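Local coordinates for flagellar hook associated protein type 3 FlgL (Legionella pneumophila subsp. pneumophila, PDB 5YTI), which probably serves as a structural junction protein of the bacterial flagellum, one of the hook-associated proteins, related to flagellin, that join hook and filament, at residues R192-E197 and N324-A329; V238-S241 and N247-P250; I304-K309 and A318-E323. All coordinates share one frame; numbering follows the deposited sequence.

In the fold
Two of the contacts lie where the beta-rich head meets the helices, and the third sits out on the head's sheet. Contacts 1 and 3, with centres about 11 Å apart, both use helix 316-374: one sets it against strand 193-197, the other against the end of helix 296-307. Both are buried, small and built round a side-chain amide, but Gln326 in contact 1 accepts a hydrogen bond from the strand, whereas Asn306 in contact 3 makes only packing contacts across the segments. Contact 2, partly buried, lies about 20 Å from contact 1 between centres, at the opposite edge of the same five-stranded sheet, and relies on backbone hydrogen bonds flanked by aliphatic side chains.

Contact 1: R192-E197 and N324-A329; sequences RFAIRE and NNQLLA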
ATOM      1  N   ARG A 192      -7.724  -2.500  -1.511  1.00 79.86           N
ATOM      2  CA  ARG A 192      -7.904  -3.655  -0.644  1.00 81.75           C
ATOM      3  C   ARG A 192      -8.122  -4.940  -1.448  1.00 82.93           C
ATOM      4  O   ARG A 192      -7.548  -5.996  -1.106  1.00 81.20           O
ATOM      5  CB  ARG A 192      -9.080  -3.406   0.306  1.00 82.57           C
ATOM      6  CG  ARG A 192      -8.840  -2.251   1.263  1.00 82.70           C
ATOM      7  CD  ARG A 192      -7.707  -2.557   2.246  1.00 83.80           C
ATOM      8  NE  ARG A 192      -8.049  -3.661   3.148  1.00 83.14           N
ATOM      9  CZ  ARG A 192      -8.897  -3.553   4.164  1.00 80.91           C
ATOM     10  NH1 ARG A 192      -9.142  -4.602   4.929  1.00 80.15           N
ATOM     11  NH2 ARG A 192      -9.492  -2.394   4.420  1.00 79.47           N
ATOM     12  N   PHE A 193      -8.944  -4.854  -2.508  1.00 84.15           N
ATOM     13  CA  PHE A 193      -9.078  -5.980  -3.466  1.00 86.24           C
ATOM     14  C   PHE A 193      -9.098  -5.610  -4.959  1.00 85.46           C
ATOM     15  O   PHE A 193      -9.566  -4.532  -5.380  1.00 85.81           O
ATOM     16  CB  PHE A 193     -10.272  -6.886  -3.128  1.00 86.86           C
ATOM     17  CG  PHE A 193     -11.576  -6.158  -3.024  1.00 87.26           C
ATOM     18  CD1 PHE A 193     -11.995  -5.614  -1.810  1.00 87.64           C
ATOM     19  CD2 PHE A 193     -12.383  -6.003  -4.129  1.00 85.83           C
ATOM     20  CE1 PHE A 193     -13.200  -4.921  -1.709  1.00 85.71           C
ATOM     21  CE2 PHE A 193     -13.581  -5.308  -4.031  1.00 85.32           C
ATOM     22  CZ  PHE A 193     -13.995  -4.777  -2.819  1.00 83.81           C
ATOM     23  N   ALA A 194      -8.578  -6.545  -5.754  1.00 85.12           N
ATOM     24  CA  ALA A 194      -8.435  -6.349  -7.185  1.00 86.94           C
ATOM     25  C   ALA A 194      -9.245  -7.371  -7.959  1.00 87.47           C
ATOM     26  O   ALA A 194      -9.514  -8.453  -7.452  1.00 92.57           O
ATOM     27  CB  ALA A 194      -6.975  -6.420  -7.572  1.00 86.39           C
ATOM     28  N   ILE A 195      -9.629  -7.009  -9.184  1.00 87.72           N
ATOM     29  CA  ILE A 195     -10.504  -7.826 -10.023  1.00 87.43           C
ATOM     30  C   ILE A 195     -10.037  -7.911 -11.479  1.00 90.91           C
ATOM     31  O   ILE A 195      -9.997  -6.906 -12.201  1.00 97.47           O
ATOM     32  CB  ILE A 195     -11.904  -7.262 -10.022  1.00 85.07           C
ATOM     33  CG1 ILE A 195     -12.402  -7.158  -8.594  1.00 85.08           C
ATOM     34  CG2 ILE A 195     -12.813  -8.136 -10.854  1.00 84.69           C
ATOM     35  CD1 ILE A 195     -13.677  -6.365  -8.482  1.00 85.63           C
ATOM     36  N   ARG A 196      -9.717  -9.130 -11.897  1.00 91.45           N
ATOM     37  CA  ARG A 196      -9.165  -9.430 -13.201  1.00 92.87           C
ATOM     38  C   ARG A 196     -10.130 -10.442 -13.829  1.00 95.24           C
ATOM     39  O   ARG A 196     -10.979 -10.973 -13.132  1.00 97.65           O
ATOM     40  CB  ARG A 196      -7.739 -10.040 -13.027  1.00 92.27           C
ATOM     41  CG  ARG A 196      -6.804  -9.332 -12.037  1.00 89.32           C
ATOM     42  N   GLU A 197     -10.006 -10.745 -15.120  1.00 99.96           N
ATOM     43  CA  GLU A 197     -10.676 -11.949 -15.677  1.00101.54           C
ATOM     44  C   GLU A 197      -9.914 -13.200 -15.241  1.00101.11           C
ATOM     45  O   GLU A 197      -8.780 -13.071 -14.781  1.00101.70           O
ATOM     46  CB  GLU A 197     -10.711 -11.921 -17.199  1.00102.83           C
ATOM     47  CG  GLU A 197     -11.235 -10.635 -17.798  1.00104.51           C
ATOM     48  CD  GLU A 197     -12.285 -10.889 -18.853  1.00108.20           C
ATOM     49  OE1 GLU A 197     -13.181 -10.027 -18.999  1.00113.87           O
ATOM     50  OE2 GLU A 197     -12.233 -11.948 -19.520  1.00106.93           O
ATOM     51  N   ASN A 324     -10.527  -1.176 -16.858  1.00 86.20           N
ATOM     52  CA  ASN A 324     -10.499   0.297 -16.803  1.00 83.22           C
ATOM     53  C   ASN A 324     -10.773   0.765 -15.383  1.00 83.79           C
ATOM     54  O   ASN A 324      -9.994   1.550 -14.849  1.00 85.20           O
ATOM     55  CB  ASN A 324     -11.552   0.950 -17.698  1.00 82.36           C
ATOM     56  CG  ASN A 324     -11.135   1.070 -19.150  1.00 82.38           C
ATOM     57  OD1 ASN A 324      -9.941   1.121 -19.505  1.00 82.80           O
ATOM     58  ND2 ASN A 324     -12.144   1.155 -20.011  1.00 81.34           N
ATOM     59  N   ASN A 325     -11.883   0.301 -14.788  1.00 83.87           N
ATOM     60  CA  ASN A 325     -12.265   0.652 -13.416  1.00 82.86           C
ATOM     61  C   ASN A 325     -11.151   0.427 -12.416  1.00 80.41           C
ATOM     62  O   ASN A 325     -11.002   1.194 -11.434  1.00 79.32           O
ATOM     63  CB  ASN A 325     -13.425  -0.201 -12.947  1.00 86.05           C
ATOM     64  CG  ASN A 325     -14.734   0.300 -13.445  1.00 89.35           C
ATOM     65  OD1 ASN A 325     -14.905   0.410 -14.648  1.00 94.83           O
ATOM     66  ND2 ASN A 325     -15.666   0.640 -12.525  1.00 89.11           N
ATOM     67  N   GLN A 326     -10.398  -0.647 -12.640  1.00 76.31           N
ATOM     68  CA  GLN A 326      -9.296  -0.979 -11.736  1.00 76.81           C
ATOM     69  C   GLN A 326      -8.195   0.036 -11.909  1.00 77.42           C
ATOM     70  O   GLN A 326      -7.678   0.574 -10.941  1.00 79.81           O
ATOM     71  CB  GLN A 326      -8.765  -2.413 -11.966  1.00 74.63           C
ATOM     72  CG  GLN A 326      -9.770  -3.491 -11.584  1.00 74.08           C
ATOM     73  CD  GLN A 326      -9.642  -3.918 -10.153  1.00 71.95           C
ATOM     74  OE1 GLN A 326      -8.566  -4.341  -9.750  1.00 70.50           O
ATOM     75  NE2 GLN A 326     -10.734  -3.845  -9.375  1.00 72.64           N
ATOM     76  N   LEU A 327      -7.853   0.313 -13.161  1.00 79.69           N
ATOM     77  CA  LEU A 327      -6.739   1.186 -13.460  1.00 80.02           C
ATOM     78  C   LEU A 327      -7.044   2.609 -13.021  1.00 80.08           C
ATOM     79  O   LEU A 327      -6.144   3.368 -12.736  1.00 81.41           O
ATOM     80  CB  LEU A 327      -6.369   1.120 -14.938  1.00 81.36           C
ATOM     81  CG  LEU A 327      -5.677  -0.166 -15.398  1.00 82.38           C
ATOM     82  CD1 LEU A 327      -5.545  -0.162 -16.911  1.00 83.74           C
ATOM     83  CD2 LEU A 327      -4.296  -0.301 -14.768  1.00 83.89           C
ATOM     84  N   LEU A 328      -8.310   2.973 -12.933  1.00 78.48           N
ATOM     85  CA  LEU A 328      -8.614   4.278 -12.437  1.00 76.57           C
ATOM     86  C   LEU A 328      -8.300   4.288 -10.963  1.00 75.30           C
ATOM     87  O   LEU A 328      -7.725   5.223 -10.451  1.00 75.93           O
ATOM     88  CB  LEU A 328     -10.070   4.565 -12.643  1.00 77.12           C
ATOM     89  CG  LEU A 328     -10.502   5.941 -12.203  1.00 77.13           C
ATOM     90  CD1 LEU A 328      -9.774   6.999 -13.029  1.00 78.47           C
ATOM     91  CD2 LEU A 328     -12.009   6.016 -12.389  1.00 77.29           C
ATOM     92  N   ALA A 329      -8.658   3.231 -10.263  1.00 74.54           N
ATOM     93  CA  ALA A 329      -8.407   3.216  -8.822  1.00 75.69           C
ATOM     94  C   ALA A 329      -6.924   3.290  -8.528  1.00 75.79           C
ATOM     95  O   ALA A 329      -6.512   3.876  -7.537  1.00 74.58           O
ATOM     96  CB  ALA A 329      -9.006   1.977  -8.171  1.00 76.40           C
TER
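Gln326 reaches out from helix 316-374 to the backbone of strand 193-197, where its OE1 accepts a hydrogen bond from the amide N of Ile195 at 2.9 Å. The bond is straight only at the hydrogen (165°): the donor stands above the carbonyl plane, nearly perpendicular to the C=O bond (93°) and off the lone pairs, so the strand meets the flat of the amide. Ala194 lies beside the same oxygen, its CB 3.4 Å from Gln326 OE1; its small side chain leaves the approach to the strand backbone unobstructed. At the nitrogen end of the amide, Ile195 crosses the glutamine chain at about a right angle, with its CB 3.7 Å from Gln326 NE2. A bend at chi2 (-90°) turns the end of the glutamine against the strand. Further out, Ile195 is backed by Thr322 of the same helix, Val208 of strand 207-213 and Ile288 of strand 285-290, a buried setting that suits a branched aliphatic residue. Backbone hydrogen bonds of Ala194 with Ser289 and of Arg196 with Ser287 tie the strand into its sheet. Glutamine suits this place because its long chain spans the gap between helix and strand axes 8.8 Å apart. The single bond satisfies a strand amide that does not face strand 285-290, and so joins the sheet's edge to the long helix by polar rather than purely apolar means.

Contact 2: V238-S241 and N247-P250; sequences VMVS and NVIP
Val240 and Ile249 stand side by side on one face of the hairpin, their CB atoms 4.2 Å apart, while Ser241 and Asn247 project from the other. Both aliphatic residues are beta-branched and suit an extended backbone. Val240 has CG1 anti to its backbone N (chi1 170°), which carries that methyl to Val248 CG2, 3.8 Å away, the two side chains passing at a slant. Ile249 sends CG2 the other way along the strand, to 3.4 Å from Val238 O. On the opposite face Ser241 CB packs over Asn247 CA at 3.8 Å; small and polar residues fit this more open side. Met239, a selenomethionine here, lays its CG against Pro250 CD before its end leads away. Between the faces, Val240 N donates to Ile249 O at 2.8 Å, in the carbonyl plane, and Val240 O receives both Val248 N and Ile249 N, each at 3.0 Å. Two residues thus oppose one, a classic beta bulge, and the pairing slips by one residue between Val240 and Ser241. Strand 224-230 flanks the other edge, with Met226 and Tyr224 against Val240. Doubly gripped, the carbonyl of Val240 holds both consecutive amides of the bulge, so neither loses its partner where the regular pairing is interrupted.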
ATOM      1  N   VAL A 238     -25.562 -15.874  -9.788  1.00 95.74           N
ATOM      2  CA  VAL A 238     -24.215 -15.403  -9.429  1.00 94.31           C
ATOM      3  C   VAL A 238     -23.664 -16.193  -8.264  1.00 90.89           C
ATOM      4  O   VAL A 238     -24.295 -16.265  -7.182  1.00 86.68           O
ATOM      5  CB  VAL A 238     -24.232 -13.908  -9.019  1.00 95.99           C
ATOM      6  CG1 VAL A 238     -22.895 -13.448  -8.447  1.00 95.41           C
ATOM      7  CG2 VAL A 238     -24.592 -13.058 -10.206  1.00 96.58           C
HETATM    8  N   MSE A 239     -22.482 -16.770  -8.473  1.00 89.19           N
HETATM    9  CA  MSE A 239     -21.880 -17.597  -7.436  1.00 88.20           C
HETATM   10  C   MSE A 239     -20.525 -17.099  -7.093  1.00 84.88           C
HETATM   11  O   MSE A 239     -19.812 -16.565  -7.932  1.00 81.12           O
HETATM   12  CB  MSE A 239     -21.865 -19.036  -7.903  1.00 90.50           C
HETATM   13  CG  MSE A 239     -23.302 -19.506  -7.765  1.00 93.43           C
HETATM   14 SE   MSE A 239     -23.522 -21.352  -8.373  1.00101.46          SE
HETATM   15  CE  MSE A 239     -23.124 -21.093 -10.295  1.00 99.37           C
ATOM     16  N   VAL A 240     -20.176 -17.253  -5.829  1.00 84.88           N
ATOM     17  CA  VAL A 240     -18.851 -16.891  -5.363  1.00 85.25           C
ATOM     18  C   VAL A 240     -18.345 -17.909  -4.369  1.00 83.17           C
ATOM     19  O   VAL A 240     -19.057 -18.327  -3.441  1.00 83.08           O
ATOM     20  CB  VAL A 240     -18.844 -15.486  -4.704  1.00 86.14           C
ATOM     21  CG1 VAL A 240     -17.528 -15.206  -3.997  1.00 85.76           C
ATOM     22  CG2 VAL A 240     -19.096 -14.412  -5.745  1.00 86.51           C
ATOM     23  N   SER A 241     -17.105 -18.301  -4.568  1.00 82.89           N
ATOM     24  CA  SER A 241     -16.457 -19.184  -3.633  1.00 84.29           C
ATOM     25  C   SER A 241     -15.008 -18.773  -3.621  1.00 82.69           C
ATOM     26  O   SER A 241     -14.629 -17.854  -4.326  1.00 78.01           O
ATOM     27  CB  SER A 241     -16.600 -20.622  -4.091  1.00 85.51           C
ATOM     28  OG  SER A 241     -15.825 -20.774  -5.267  1.00 89.18           O
ATOM     29  N   ASN A 247     -17.455 -22.236  -0.401  1.00 91.57           N
ATOM     30  CA  ASN A 247     -18.547 -21.440  -0.989  1.00 93.62           C
ATOM     31  C   ASN A 247     -19.043 -20.379  -0.025  1.00 94.13           C
ATOM     32  O   ASN A 247     -19.297 -20.671   1.154  1.00 91.15           O
ATOM     33  CB  ASN A 247     -19.773 -22.287  -1.313  1.00 93.44           C
ATOM     34  CG  ASN A 247     -19.442 -23.543  -2.038  1.00 90.28           C
ATOM     35  OD1 ASN A 247     -19.224 -23.507  -3.239  1.00 88.45           O
ATOM     36  ND2 ASN A 247     -19.451 -24.673  -1.323  1.00 86.82           N
ATOM     37  N   VAL A 248     -19.226 -19.165  -0.536  1.00 93.25           N
ATOM     38  CA  VAL A 248     -19.784 -18.109   0.290  1.00 94.12           C
ATOM     39  C   VAL A 248     -21.142 -17.687  -0.250  1.00 90.06           C
ATOM     40  O   VAL A 248     -22.056 -17.565   0.546  1.00 86.31           O
ATOM     41  CB  VAL A 248     -18.809 -16.922   0.538  1.00 97.09           C
ATOM     42  CG1 VAL A 248     -18.079 -17.094   1.882  1.00 99.16           C
ATOM     43  CG2 VAL A 248     -17.805 -16.794  -0.591  1.00 97.96           C
ATOM     44  N   ILE A 249     -21.280 -17.517  -1.570  1.00 88.13           N
ATOM     45  CA  ILE A 249     -22.590 -17.266  -2.191  1.00 88.66           C
ATOM     46  C   ILE A 249     -22.864 -18.319  -3.192  1.00 87.90           C
ATOM     47  O   ILE A 249     -22.325 -18.241  -4.283  1.00 90.75           O
ATOM     48  CB  ILE A 249     -22.651 -15.968  -3.055  1.00 91.60           C
ATOM     49  CG1 ILE A 249     -22.394 -14.711  -2.227  1.00 90.22           C
ATOM     50  CG2 ILE A 249     -24.005 -15.845  -3.771  1.00 90.87           C
ATOM     51  CD1 ILE A 249     -23.232 -13.545  -2.678  1.00 91.98           C
ATOM     52  N   PRO A 250     -23.702 -19.283  -2.873  1.00 89.46           N
ATOM     53  CA  PRO A 250     -24.325 -19.433  -1.560  1.00 92.63           C
ATOM     54  C   PRO A 250     -23.525 -20.434  -0.765  1.00 95.01           C
ATOM     55  O   PRO A 250     -22.676 -21.100  -1.356  1.00101.20           O
ATOM     56  CB  PRO A 250     -25.702 -20.007  -1.892  1.00 92.16           C
ATOM     57  CG  PRO A 250     -25.474 -20.770  -3.154  1.00 92.36           C
ATOM     58  CD  PRO A 250     -24.362 -20.091  -3.907  1.00 90.07           C
TER

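Contact 3: I304-K309 and A318-E323; sequences INNLNK and AATQTE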
ATOM      1  N   ILE A 304      -1.586   1.204 -21.007  1.00 84.29           N
ATOM      2  CA  ILE A 304      -1.136   1.044 -22.407  1.00 87.25           C
ATOM      3  C   ILE A 304      -1.585  -0.308 -23.033  1.00 89.53           C
ATOM      4  O   ILE A 304      -2.179  -0.344 -24.119  1.00 93.06           O
ATOM      5  CB  ILE A 304       0.406   1.137 -22.526  1.00 86.30           C
ATOM      6  CG1 ILE A 304       0.922   2.542 -22.199  1.00 86.16           C
ATOM      7  CG2 ILE A 304       0.875   0.692 -23.902  1.00 86.13           C
ATOM      8  CD1 ILE A 304       2.438   2.601 -21.986  1.00 85.81           C
ATOM      9  N   ASN A 305      -1.297  -1.424 -22.373  1.00 87.31           N
ATOM     10  CA  ASN A 305      -1.792  -2.692 -22.872  1.00 87.21           C
ATOM     11  C   ASN A 305      -3.280  -2.588 -23.153  1.00 89.21           C
ATOM     12  O   ASN A 305      -3.730  -3.098 -24.160  1.00 93.14           O
ATOM     13  CB  ASN A 305      -1.553  -3.826 -21.887  1.00 85.45           C
ATOM     14  CG  ASN A 305      -0.082  -4.149 -21.702  1.00 85.29           C
ATOM     15  OD1 ASN A 305       0.264  -5.040 -20.932  1.00 86.84           O
ATOM     16  ND2 ASN A 305       0.792  -3.425 -22.395  1.00 87.10           N
ATOM     17  N   ASN A 306      -4.034  -1.912 -22.286  1.00 89.09           N
ATOM     18  CA  ASN A 306      -5.494  -1.861 -22.389  1.00 88.93           C
ATOM     19  C   ASN A 306      -5.990  -0.953 -23.521  1.00 90.52           C
ATOM     20  O   ASN A 306      -6.927  -1.261 -24.243  1.00 87.59           O
ATOM     21  CB  ASN A 306      -6.055  -1.332 -21.079  1.00 90.72           C
ATOM     22  CG  ASN A 306      -7.347  -2.001 -20.696  1.00 90.25           C
ATOM     23  OD1 ASN A 306      -7.388  -3.208 -20.555  1.00 92.32           O
ATOM     24  ND2 ASN A 306      -8.402  -1.217 -20.502  1.00 91.52           N
ATOM     25  N   LEU A 307      -5.367   0.198 -23.668  1.00 91.83           N
ATOM     26  CA  LEU A 307      -5.727   1.073 -24.757  1.00 93.25           C
ATOM     27  C   LEU A 307      -5.511   0.425 -26.116  1.00 93.99           C
ATOM     28  O   LEU A 307      -6.096   0.865 -27.092  1.00 94.53           O
ATOM     29  CB  LEU A 307      -4.911   2.354 -24.661  1.00 93.24           C
ATOM     30  CG  LEU A 307      -5.399   3.189 -23.503  1.00 92.87           C
ATOM     31  CD1 LEU A 307      -4.482   4.374 -23.293  1.00 92.24           C
ATOM     32  CD2 LEU A 307      -6.830   3.605 -23.817  1.00 94.77           C
ATOM     33  N   ASN A 308      -4.651  -0.592 -26.164  1.00 95.53           N
ATOM     34  CA  ASN A 308      -4.320  -1.331 -27.393  1.00 96.58           C
ATOM     35  C   ASN A 308      -5.167  -2.588 -27.631  1.00 98.27           C
ATOM     36  O   ASN A 308      -5.019  -3.233 -28.645  1.00100.16           O
ATOM     37  CB  ASN A 308      -2.834  -1.739 -27.387  1.00 94.47           C
ATOM     38  CG  ASN A 308      -1.904  -0.577 -27.686  1.00 92.39           C
ATOM     39  OD1 ASN A 308      -2.216   0.313 -28.497  1.00 91.59           O
ATOM     40  ND2 ASN A 308      -0.747  -0.578 -27.035  1.00 92.15           N
ATOM     41  N   LYS A 309      -6.047  -2.951 -26.711  1.00103.36           N
ATOM     42  CA  LYS A 309      -6.875  -4.131 -26.915  1.00109.68           C
ATOM     43  C   LYS A 309      -7.842  -3.852 -28.048  1.00111.33           C
ATOM     44  O   LYS A 309      -8.136  -2.705 -28.318  1.00115.28           O
ATOM     45  CB  LYS A 309      -7.699  -4.470 -25.661  1.00112.52           C
ATOM     46  CG  LYS A 309      -6.899  -4.862 -24.433  1.00115.86           C
ATOM     47  CD  LYS A 309      -6.230  -6.220 -24.583  1.00120.80           C
ATOM     48  CE  LYS A 309      -4.777  -6.171 -24.110  1.00123.90           C
ATOM     49  NZ  LYS A 309      -4.029  -7.430 -24.381  1.00125.38           N
ATOM     50  N   ALA A 318     -16.305  -4.740 -23.309  1.00107.18           N
ATOM     51  CA  ALA A 318     -16.671  -4.999 -21.931  1.00105.82           C
ATOM     52  C   ALA A 318     -15.517  -5.652 -21.198  1.00102.49           C
ATOM     53  O   ALA A 318     -15.465  -5.637 -19.965  1.00101.07           O
ATOM     54  CB  ALA A 318     -17.898  -5.880 -21.872  1.00107.46           C
ATOM     55  N   ALA A 319     -14.598  -6.240 -21.958  1.00101.96           N
ATOM     56  CA  ALA A 319     -13.401  -6.854 -21.365  1.00102.64           C
ATOM     57  C   ALA A 319     -12.383  -5.767 -21.058  1.00 98.54           C
ATOM     58  O   ALA A 319     -11.403  -6.001 -20.366  1.00 98.29           O
ATOM     59  CB  ALA A 319     -12.803  -7.928 -22.279  1.00102.42           C
ATOM     60  N   THR A 320     -12.652  -4.585 -21.588  1.00 97.61           N
ATOM     61  CA  THR A 320     -11.930  -3.367 -21.271  1.00 98.17           C
ATOM     62  C   THR A 320     -12.356  -2.753 -19.952  1.00 98.57           C
ATOM     63  O   THR A 320     -11.491  -2.301 -19.187  1.00100.35           O
ATOM     64  CB  THR A 320     -12.236  -2.317 -22.344  1.00100.01           C
ATOM     65  OG1 THR A 320     -11.580  -2.695 -23.539  1.00102.04           O
ATOM     66  CG2 THR A 320     -11.783  -0.937 -21.956  1.00102.17           C
ATOM     67  N   GLN A 321     -13.675  -2.712 -19.699  1.00 96.08           N
ATOM     68  CA  GLN A 321     -14.214  -1.890 -18.621  1.00 93.36           C
ATOM     69  C   GLN A 321     -13.790  -2.427 -17.271  1.00 89.43           C
ATOM     70  O   GLN A 321     -13.308  -1.691 -16.426  1.00 88.59           O
ATOM     71  CB  GLN A 321     -15.738  -1.759 -18.709  1.00 96.13           C
ATOM     72  CG  GLN A 321     -16.316  -0.541 -17.969  1.00 98.14           C
ATOM     73  CD  GLN A 321     -16.022   0.785 -18.677  1.00101.01           C
ATOM     74  OE1 GLN A 321     -14.848   1.136 -18.930  1.00 99.08           O
ATOM     75  NE2 GLN A 321     -17.089   1.530 -19.011  1.00100.41           N
ATOM     76  N   THR A 322     -13.919  -3.720 -17.065  1.00 88.15           N
ATOM     77  CA  THR A 322     -13.556  -4.261 -15.773  1.00 87.51           C
ATOM     78  C   THR A 322     -12.180  -3.804 -15.292  1.00 87.67           C
ATOM     79  O   THR A 322     -11.988  -3.468 -14.105  1.00 89.30           O
ATOM     80  CB  THR A 322     -13.540  -5.771 -15.822  1.00 86.46           C
ATOM     81  OG1 THR A 322     -14.836  -6.247 -16.208  1.00 84.82           O
ATOM     82  CG2 THR A 322     -13.150  -6.309 -14.452  1.00 86.55           C
ATOM     83  N   GLU A 323     -11.242  -3.833 -16.234  1.00 86.71           N
ATOM     84  CA  GLU A 323      -9.875  -3.425 -16.021  1.00 86.32           C
ATOM     85  C   GLU A 323      -9.743  -1.892 -16.052  1.00 86.46           C
ATOM     86  O   GLU A 323      -8.930  -1.355 -15.336  1.00 87.90           O
ATOM     87  CB  GLU A 323      -8.963  -4.110 -17.057  1.00 87.12           C
ATOM     88  CG  GLU A 323      -7.590  -3.465 -17.322  1.00 89.27           C
ATOM     89  CD  GLU A 323      -6.389  -4.046 -16.542  1.00 89.27           C
ATOM     90  OE1 GLU A 323      -6.586  -4.752 -15.521  1.00 83.49           O
ATOM     91  OE2 GLU A 323      -5.213  -3.761 -16.954  1.00 89.83           O
TER
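Asn306 points from the last turn of helix 296-307 toward helix 316-374, and its flat amide lies between Thr320 and Glu323. This is the packed part of the contact: Asn306 and Thr320 are both buried, and Asn306 supplies about half of the surface buried between the segments. The oxygen side lies against the aliphatic part of the glutamate, with Asn306 OD1 3.2 Å from Glu323 CG, and the nitrogen side turns to the threonine, with Asn306 ND2 3.7 Å from Thr320 CG2. The same nitrogen is 3.5 Å from Thr320 O, a polar neighbour but not a hydrogen bond. Thr320 presents its methyl because CG2 lies anti to the backbone N (chi1 -72° for OG1), and its chain crosses that of the asparagine at a slant. Arg107 of helix 104-125 and Tyr311 in the connecting loop back it. Asn306 and Glu323 instead run past each other in opposite directions, with amide and carboxylate planes turned 50° apart. Glu323 bends at chi2 (96°), and its carboxylate continues to Arg302, one turn earlier on the first helix, in a salt bridge through OE1. The glutamate therefore touches this helix twice, by its CG at Asn306 and by its charge at Arg302. Short asparagine and threonine suit this approach, where Asn306 CA and Thr320 CA are 6.7 Å apart.

The other side is looser. Lys309, just past the helix end, starts toward the partner helix, but its long chain leads away, as suits an exposed ammonium group. Exposed Asn308 packs instead on Ala111 of helix 104-125. The arrangement is a helical hairpin: an eight-residue loop returns the chain from helix 296-307 to helix 316-374, at the head end of the helical bundle.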